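Local atomic coordinates of DNA polymerase III, beta subunit (Eubacterium rectale, PDB entry 3T0P), a protein that probably acts as a ring-shaped sliding clamp that encircles DNA as a head-to-tail homodimer and gives DNA polymerases tethering and processivity. Residues E277-P282 and N297-S302; M50-E55 and P196-Q201. One frame throughout, in Å; residues are numbered along the deposited sequence.

Contact 1: E277-P282 and N297-S302; sequences EGDKKP and NSFIGS
K281 reaches across to N297 with CG anti to its own carbonyl carbon (chi1 -67°) and a second bend at CD (chi2 -89°). In N297, chi1 of 60° puts CG between the backbone N and the carbonyl carbon; the end of the side chain comes nearer the lysine although CB points away. The two side chains cross at about a right angle. The aliphatic part of K281 passes the carbonyl of N297, CD lying 3.4 Å from N297 O, and K281 NZ donates a weak hydrogen bond of 3.4 Å to that same oxygen. The amide oxygen is more distant, with K281 NZ 3.8 Å from N297 OD1. A water adds a bridge, donating to P282 O and accepting weakly from N297 N at 3.5 Å.

Farther along, D279 points its CB at the turn, and OD2 makes a van der Waals touch on S298 CB at 3.7 Å. D279 OD2 also approaches the F299 ring obliquely, 4.2 Å from F299 CD2. S298 OG accepts from I300 N at 3.2 Å, closing an ST turn, and is also hydrogen-bonded to the backbone O of L274. The turn links strands 291-297 and 302-308; beyond it, S302 joins a beta ladder with a strand of the second subunit. No strong bond joins the two loops: they meet at the surface by van der Waals touch, K281 methylenes over N297 O and D279 OD2 by S298 CB, with weak polar links added.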
loop_
_atom_site.group_PDB
_atom_site.type_symbol
_atom_site.label_atom_id
_atom_site.label_comp_id
_atom_site.label_asym_id
_atom_site.label_seq_id
_atom_site.Cartn_x
_atom_site.Cartn_y
_atom_site.Cartn_z
ATOM N N GLU B 277 13.172 10.765 -11.299
ATOM C CA GLU B 277 14.310 9.833 -11.099
ATOM C C GLU B 277 15.580 10.075 -11.973
ATOM O O GLU B 277 16.678 10.097 -11.408
ATOM C CB GLU B 277 13.851 8.371 -11.245
ATOM N N GLY B 278 15.418 10.210 -13.298
ATOM C CA GLY B 278 16.506 10.467 -14.244
ATOM C C GLY B 278 17.008 11.904 -14.283
ATOM O O GLY B 278 17.938 12.221 -15.037
ATOM N N ASP B 279 16.379 12.784 -13.470
ATOM C CA ASP B 279 16.690 14.212 -13.343
ATOM C C ASP B 279 17.115 14.542 -11.916
ATOM O O ASP B 279 16.657 13.923 -10.944
ATOM C CB ASP B 279 15.459 15.069 -13.732
ATOM C CG ASP B 279 15.705 16.194 -14.735
ATOM O OD1 ASP B 279 16.811 16.787 -14.716
ATOM O OD2 ASP B 279 14.772 16.515 -15.513
ATOM N N LYS B 280 17.991 15.522 -11.797
ATOM C CA LYS B 280 18.472 16.013 -10.515
ATOM C C LYS B 280 18.635 17.524 -10.650
ATOM O O LYS B 280 19.737 18.009 -10.929
ATOM C CB LYS B 280 19.777 15.305 -10.098
ATOM N N LYS B 281 17.512 18.261 -10.527
ATOM C CA LYS B 281 17.519 19.716 -10.650
ATOM C C LYS B 281 17.360 20.357 -9.262
ATOM O O LYS B 281 16.559 19.891 -8.462
ATOM C CB LYS B 281 16.419 20.200 -11.625
ATOM C CG LYS B 281 16.633 19.805 -13.091
ATOM C CD LYS B 281 17.447 20.851 -13.849
ATOM C CE LYS B 281 17.760 20.419 -15.261
ATOM N NZ LYS B 281 16.984 21.188 -16.275
ATOM N N PRO B 282 18.124 21.408 -8.915
ATOM C CA PRO B 282 17.884 22.049 -7.615
ATOM C C PRO B 282 16.676 22.997 -7.645
ATOM O O PRO B 282 16.257 23.434 -8.707
ATOM C CB PRO B 282 19.168 22.824 -7.365
ATOM C CG PRO B 282 19.718 23.119 -8.727
ATOM C CD PRO B 282 19.152 22.127 -9.701
ATOM N N ASN B 297 13.054 24.240 -13.083
ATOM C CA ASN B 297 12.772 24.010 -14.511
ATOM C C ASN B 297 13.385 22.671 -14.899
ATOM O O ASN B 297 14.399 22.269 -14.327
ATOM C CB ASN B 297 13.269 25.150 -15.407
ATOM C CG ASN B 297 14.728 25.339 -15.298
ATOM O OD1 ASN B 297 15.508 24.678 -15.995
ATOM N ND2 ASN B 297 15.124 26.159 -14.333
ATOM N N SER B 298 12.738 21.964 -15.819
ATOM C CA SER B 298 13.175 20.670 -16.336
ATOM C C SER B 298 12.686 20.510 -17.768
ATOM O O SER B 298 12.125 21.451 -18.331
ATOM C CB SER B 298 12.677 19.532 -15.442
ATOM O OG SER B 298 11.282 19.293 -15.570
ATOM N N PHE B 299 12.887 19.317 -18.358
ATOM C CA PHE B 299 12.384 18.996 -19.700
ATOM C C PHE B 299 10.851 18.969 -19.702
ATOM O O PHE B 299 10.253 19.291 -20.716
ATOM C CB PHE B 299 12.960 17.668 -20.207
ATOM C CG PHE B 299 14.442 17.776 -20.469
ATOM C CD1 PHE B 299 14.926 18.542 -21.529
ATOM C CD2 PHE B 299 15.360 17.146 -19.637
ATOM C CE1 PHE B 299 16.300 18.669 -21.753
ATOM C CE2 PHE B 299 16.738 17.274 -19.862
ATOM C CZ PHE B 299 17.196 18.030 -20.919
ATOM N N ILE B 300 10.226 18.647 -18.551
ATOM C CA ILE B 300 8.762 18.597 -18.396
ATOM C C ILE B 300 8.151 20.025 -18.434
ATOM O O ILE B 300 7.067 20.206 -18.981
ATOM C CB ILE B 300 8.379 17.852 -17.106
ATOM C CG1 ILE B 300 8.823 16.386 -17.182
ATOM C CG2 ILE B 300 6.887 17.952 -16.843
ATOM C CD1 ILE B 300 8.891 15.672 -15.871
ATOM N N GLY B 301 8.837 20.998 -17.842
ATOM C CA GLY B 301 8.389 22.385 -17.806
ATOM C C GLY B 301 8.985 23.174 -16.660
ATOM O O GLY B 301 9.989 22.762 -16.073
ATOM N N SER B 302 8.375 24.310 -16.316
ATOM C CA SER B 302 8.909 25.115 -15.212
ATOM C C SER B 302 7.835 25.509 -14.189
ATOM O O SER B 302 6.635 25.400 -14.436
ATOM C CB SER B 302 9.614 26.361 -15.740
ATOM O OG SER B 302 8.681 27.187 -16.412
HETATM O O HOH W 1 16.191 24.227 -11.570
#

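Contact 2: M50-E55 and P196-Q201; sequences MELGIE and PGKTLQ. With ACT (acetate ion), chain T; EDO (1,2-ethanediol), chain X.
L52 and T199 meet where the backbones come nearest, with CA atoms 6.4 Å apart. The leucine methyl CD1 touches both branches of the threonine, 3.6 Å from T199 OG1 and 3.8 Å from T199 CG2. On its other methyl, L52 CD2 is near K198 NZ and an acetate ion, probably from the crystallisation liquor.

E51 holds CG anti to its backbone N (chi1 176°) and continues extended to CD, where its carboxylate reaches the start of the helix. The E51 chain runs antiparallel alongside the P196 ring, leaving E51 OE2 3.6 Å from P196 CB. The same oxygen lies 3.7 Å from K198 CE, whereas the charged atoms E51 OE2 and K198 NZ are 4.1 Å apart, too far for a salt bridge. K198 is bent at chi3 and chi4 (65° and 62°), and its NZ donates to acetate OXT at 2.7 Å.

Partners outside the segments help to position these groups. D49 forms a salt bridge with K198 NZ through OD2 and accepts from the backbone N of E51 and L52 through OD1, tying the lysine to the start of strand 52-58. E51 OE1 has a long, weak ion pair with R236. S235 is hydrogen-bonded to T199 OG1, and its strand, 231-236, also packs on L52 and P196 and pairs with 52-58. P196 occupies the N-cap position of helix 197-206.

The contact thus joins the N-terminal and central domains of the clamp. With no direct hydrogen bond between the segments, its chemistry implies van der Waals packing of L52 on T199 and of E51 on P196 and K198; K198 NZ is engaged by D49, and in the crystal by acetate, so any pull on E51 is probably weak.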
loop_
_atom_site.group_PDB
_atom_site.type_symbol
_atom_site.label_atom_id
_atom_site.label_comp_id
_atom_site.label_asym_id
_atom_site.label_seq_id
_atom_site.Cartn_x
_atom_site.Cartn_y
_atom_site.Cartn_z
HETATM N N MSE B 50 22.560 -11.021 14.459
HETATM C CA MSE B 50 23.932 -10.819 14.974
HETATM C C MSE B 50 24.229 -9.346 15.277
HETATM O O MSE B 50 25.144 -9.064 16.050
HETATM C CB MSE B 50 25.026 -11.412 14.071
HETATM C CG MSE B 50 24.846 -12.903 13.803
HETATM SE SE MSE B 50 24.612 -14.016 15.405
HETATM C CE MSE B 50 26.516 -13.999 16.025
ATOM N N GLU B 51 23.474 -8.419 14.683
ATOM C CA GLU B 51 23.573 -6.995 14.966
ATOM C C GLU B 51 22.406 -6.611 15.899
ATOM O O GLU B 51 22.604 -5.955 16.915
ATOM C CB GLU B 51 23.549 -6.162 13.672
ATOM C CG GLU B 51 23.547 -4.663 13.917
ATOM C CD GLU B 51 23.800 -3.806 12.697
ATOM O OE1 GLU B 51 24.989 -3.622 12.345
ATOM O OE2 GLU B 51 22.816 -3.300 12.109
ATOM N N LEU B 52 21.196 -7.022 15.525
ATOM C CA LEU B 52 19.970 -6.731 16.253
ATOM C C LEU B 52 19.303 -8.017 16.713
ATOM O O LEU B 52 19.062 -8.912 15.911
ATOM C CB LEU B 52 19.039 -5.931 15.339
ATOM C CG LEU B 52 17.697 -5.511 15.878
ATOM C CD1 LEU B 52 17.851 -4.350 16.835
ATOM C CD2 LEU B 52 16.772 -5.095 14.726
ATOM N N GLY B 53 19.018 -8.075 18.008
ATOM C CA GLY B 53 18.325 -9.164 18.676
ATOM C C GLY B 53 17.020 -8.682 19.278
ATOM O O GLY B 53 16.963 -7.601 19.867
ATOM N N ILE B 54 15.940 -9.440 19.077
ATOM C CA ILE B 54 14.648 -9.116 19.669
ATOM C C ILE B 54 14.171 -10.379 20.371
ATOM O O ILE B 54 14.196 -11.478 19.812
ATOM C CB ILE B 54 13.570 -8.495 18.727
ATOM C CG1 ILE B 54 14.114 -7.284 17.946
ATOM C CG2 ILE B 54 12.324 -8.076 19.538
ATOM C CD1 ILE B 54 13.188 -6.765 16.863
ATOM N N GLU B 55 13.691 -10.183 21.587
ATOM C CA GLU B 55 13.209 -11.186 22.521
ATOM C C GLU B 55 11.880 -10.747 23.074
ATOM O O GLU B 55 11.707 -9.578 23.417
ATOM C CB GLU B 55 14.230 -11.241 23.648
ATOM C CG GLU B 55 14.372 -12.537 24.400
ATOM C CD GLU B 55 15.489 -12.347 25.403
ATOM O OE1 GLU B 55 15.267 -11.629 26.406
ATOM O OE2 GLU B 55 16.620 -12.799 25.117
ATOM N N PRO B 196 23.072 1.752 15.233
ATOM C CA PRO B 196 22.810 1.477 13.808
ATOM C C PRO B 196 21.429 1.967 13.361
ATOM O O PRO B 196 20.483 1.926 14.149
ATOM C CB PRO B 196 22.887 -0.056 13.725
ATOM C CG PRO B 196 23.766 -0.444 14.870
ATOM C CD PRO B 196 23.438 0.515 15.959
ATOM N N GLY B 197 21.344 2.459 12.123
ATOM C CA GLY B 197 20.113 2.971 11.537
ATOM C C GLY B 197 19.028 1.927 11.484
ATOM O O GLY B 197 17.886 2.203 11.866
ATOM N N LYS B 198 19.397 0.695 11.065
ATOM C CA LYS B 198 18.460 -0.428 10.995
ATOM C C LYS B 198 17.799 -0.712 12.370
ATOM O O LYS B 198 16.627 -1.028 12.407
ATOM C CB LYS B 198 19.159 -1.682 10.472
ATOM C CG LYS B 198 18.191 -2.822 10.110
ATOM C CD LYS B 198 18.920 -4.043 9.489
ATOM C CE LYS B 198 19.898 -4.772 10.413
ATOM N NZ LYS B 198 19.244 -5.355 11.622
ATOM N N THR B 199 18.543 -0.587 13.484
ATOM C CA THR B 199 18.002 -0.820 14.831
ATOM C C THR B 199 16.858 0.133 15.134
ATOM O O THR B 199 15.818 -0.292 15.608
ATOM C CB THR B 199 19.105 -0.673 15.863
ATOM O OG1 THR B 199 20.002 -1.763 15.677
ATOM C CG2 THR B 199 18.565 -0.628 17.299
ATOM N N LEU B 200 17.076 1.411 14.858
ATOM C CA LEU B 200 16.118 2.491 15.046
ATOM C C LEU B 200 14.947 2.358 14.107
ATOM O O LEU B 200 13.824 2.559 14.557
ATOM C CB LEU B 200 16.804 3.851 14.900
ATOM C CG LEU B 200 17.945 4.068 15.909
ATOM C CD1 LEU B 200 18.630 5.364 15.641
ATOM C CD2 LEU B 200 17.449 4.009 17.358
ATOM N N GLN B 201 15.174 1.948 12.848
ATOM C CA GLN B 201 14.071 1.733 11.895
ATOM C C GLN B 201 13.182 0.569 12.342
ATOM O O GLN B 201 11.962 0.704 12.339
ATOM C CB GLN B 201 14.603 1.449 10.487
ATOM C CG GLN B 201 15.120 2.667 9.755
ATOM C CD GLN B 201 15.944 2.307 8.533
ATOM O OE1 GLN B 201 16.496 1.199 8.402
ATOM N NE2 GLN B 201 16.101 3.266 7.628
HETATM C C ACT T . 16.592 -6.855 10.100
HETATM O O ACT T . 15.497 -6.951 9.568
HETATM O OXT ACT T . 16.723 -6.107 11.063
HETATM C CH3 ACT T . 17.750 -7.630 9.507
HETATM C C1 EDO X . 11.549 -9.748 29.131
HETATM O O1 EDO X . 11.107 -8.640 28.326
HETATM C C2 EDO X . 12.596 -10.579 28.390
HETATM O O2 EDO X . 12.231 -10.718 27.010
#

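Overall arrangement
Contact 2 lies about 10 Å from the chain centre and has three buried residues among five that touch; contact 1 lies about 31 Å out and has none. Their centres are 37 Å apart and their nearest atoms about 20 Å, without touching. They share no strand or helix: M50-E55 with P196-Q201 spans two domains, whereas both loops of E277-P282 with N297-S302 belong to the C-terminal domain. The area buried between the segments is 261 Å² in contact 2 and 194 Å² in contact 1. Inside, aliphatic and polar groups meet by van der Waals touch, T199 OG1 and K198 NZ bonding to residues outside the segments; at the periphery, weak polar links join in, beside the second subunit.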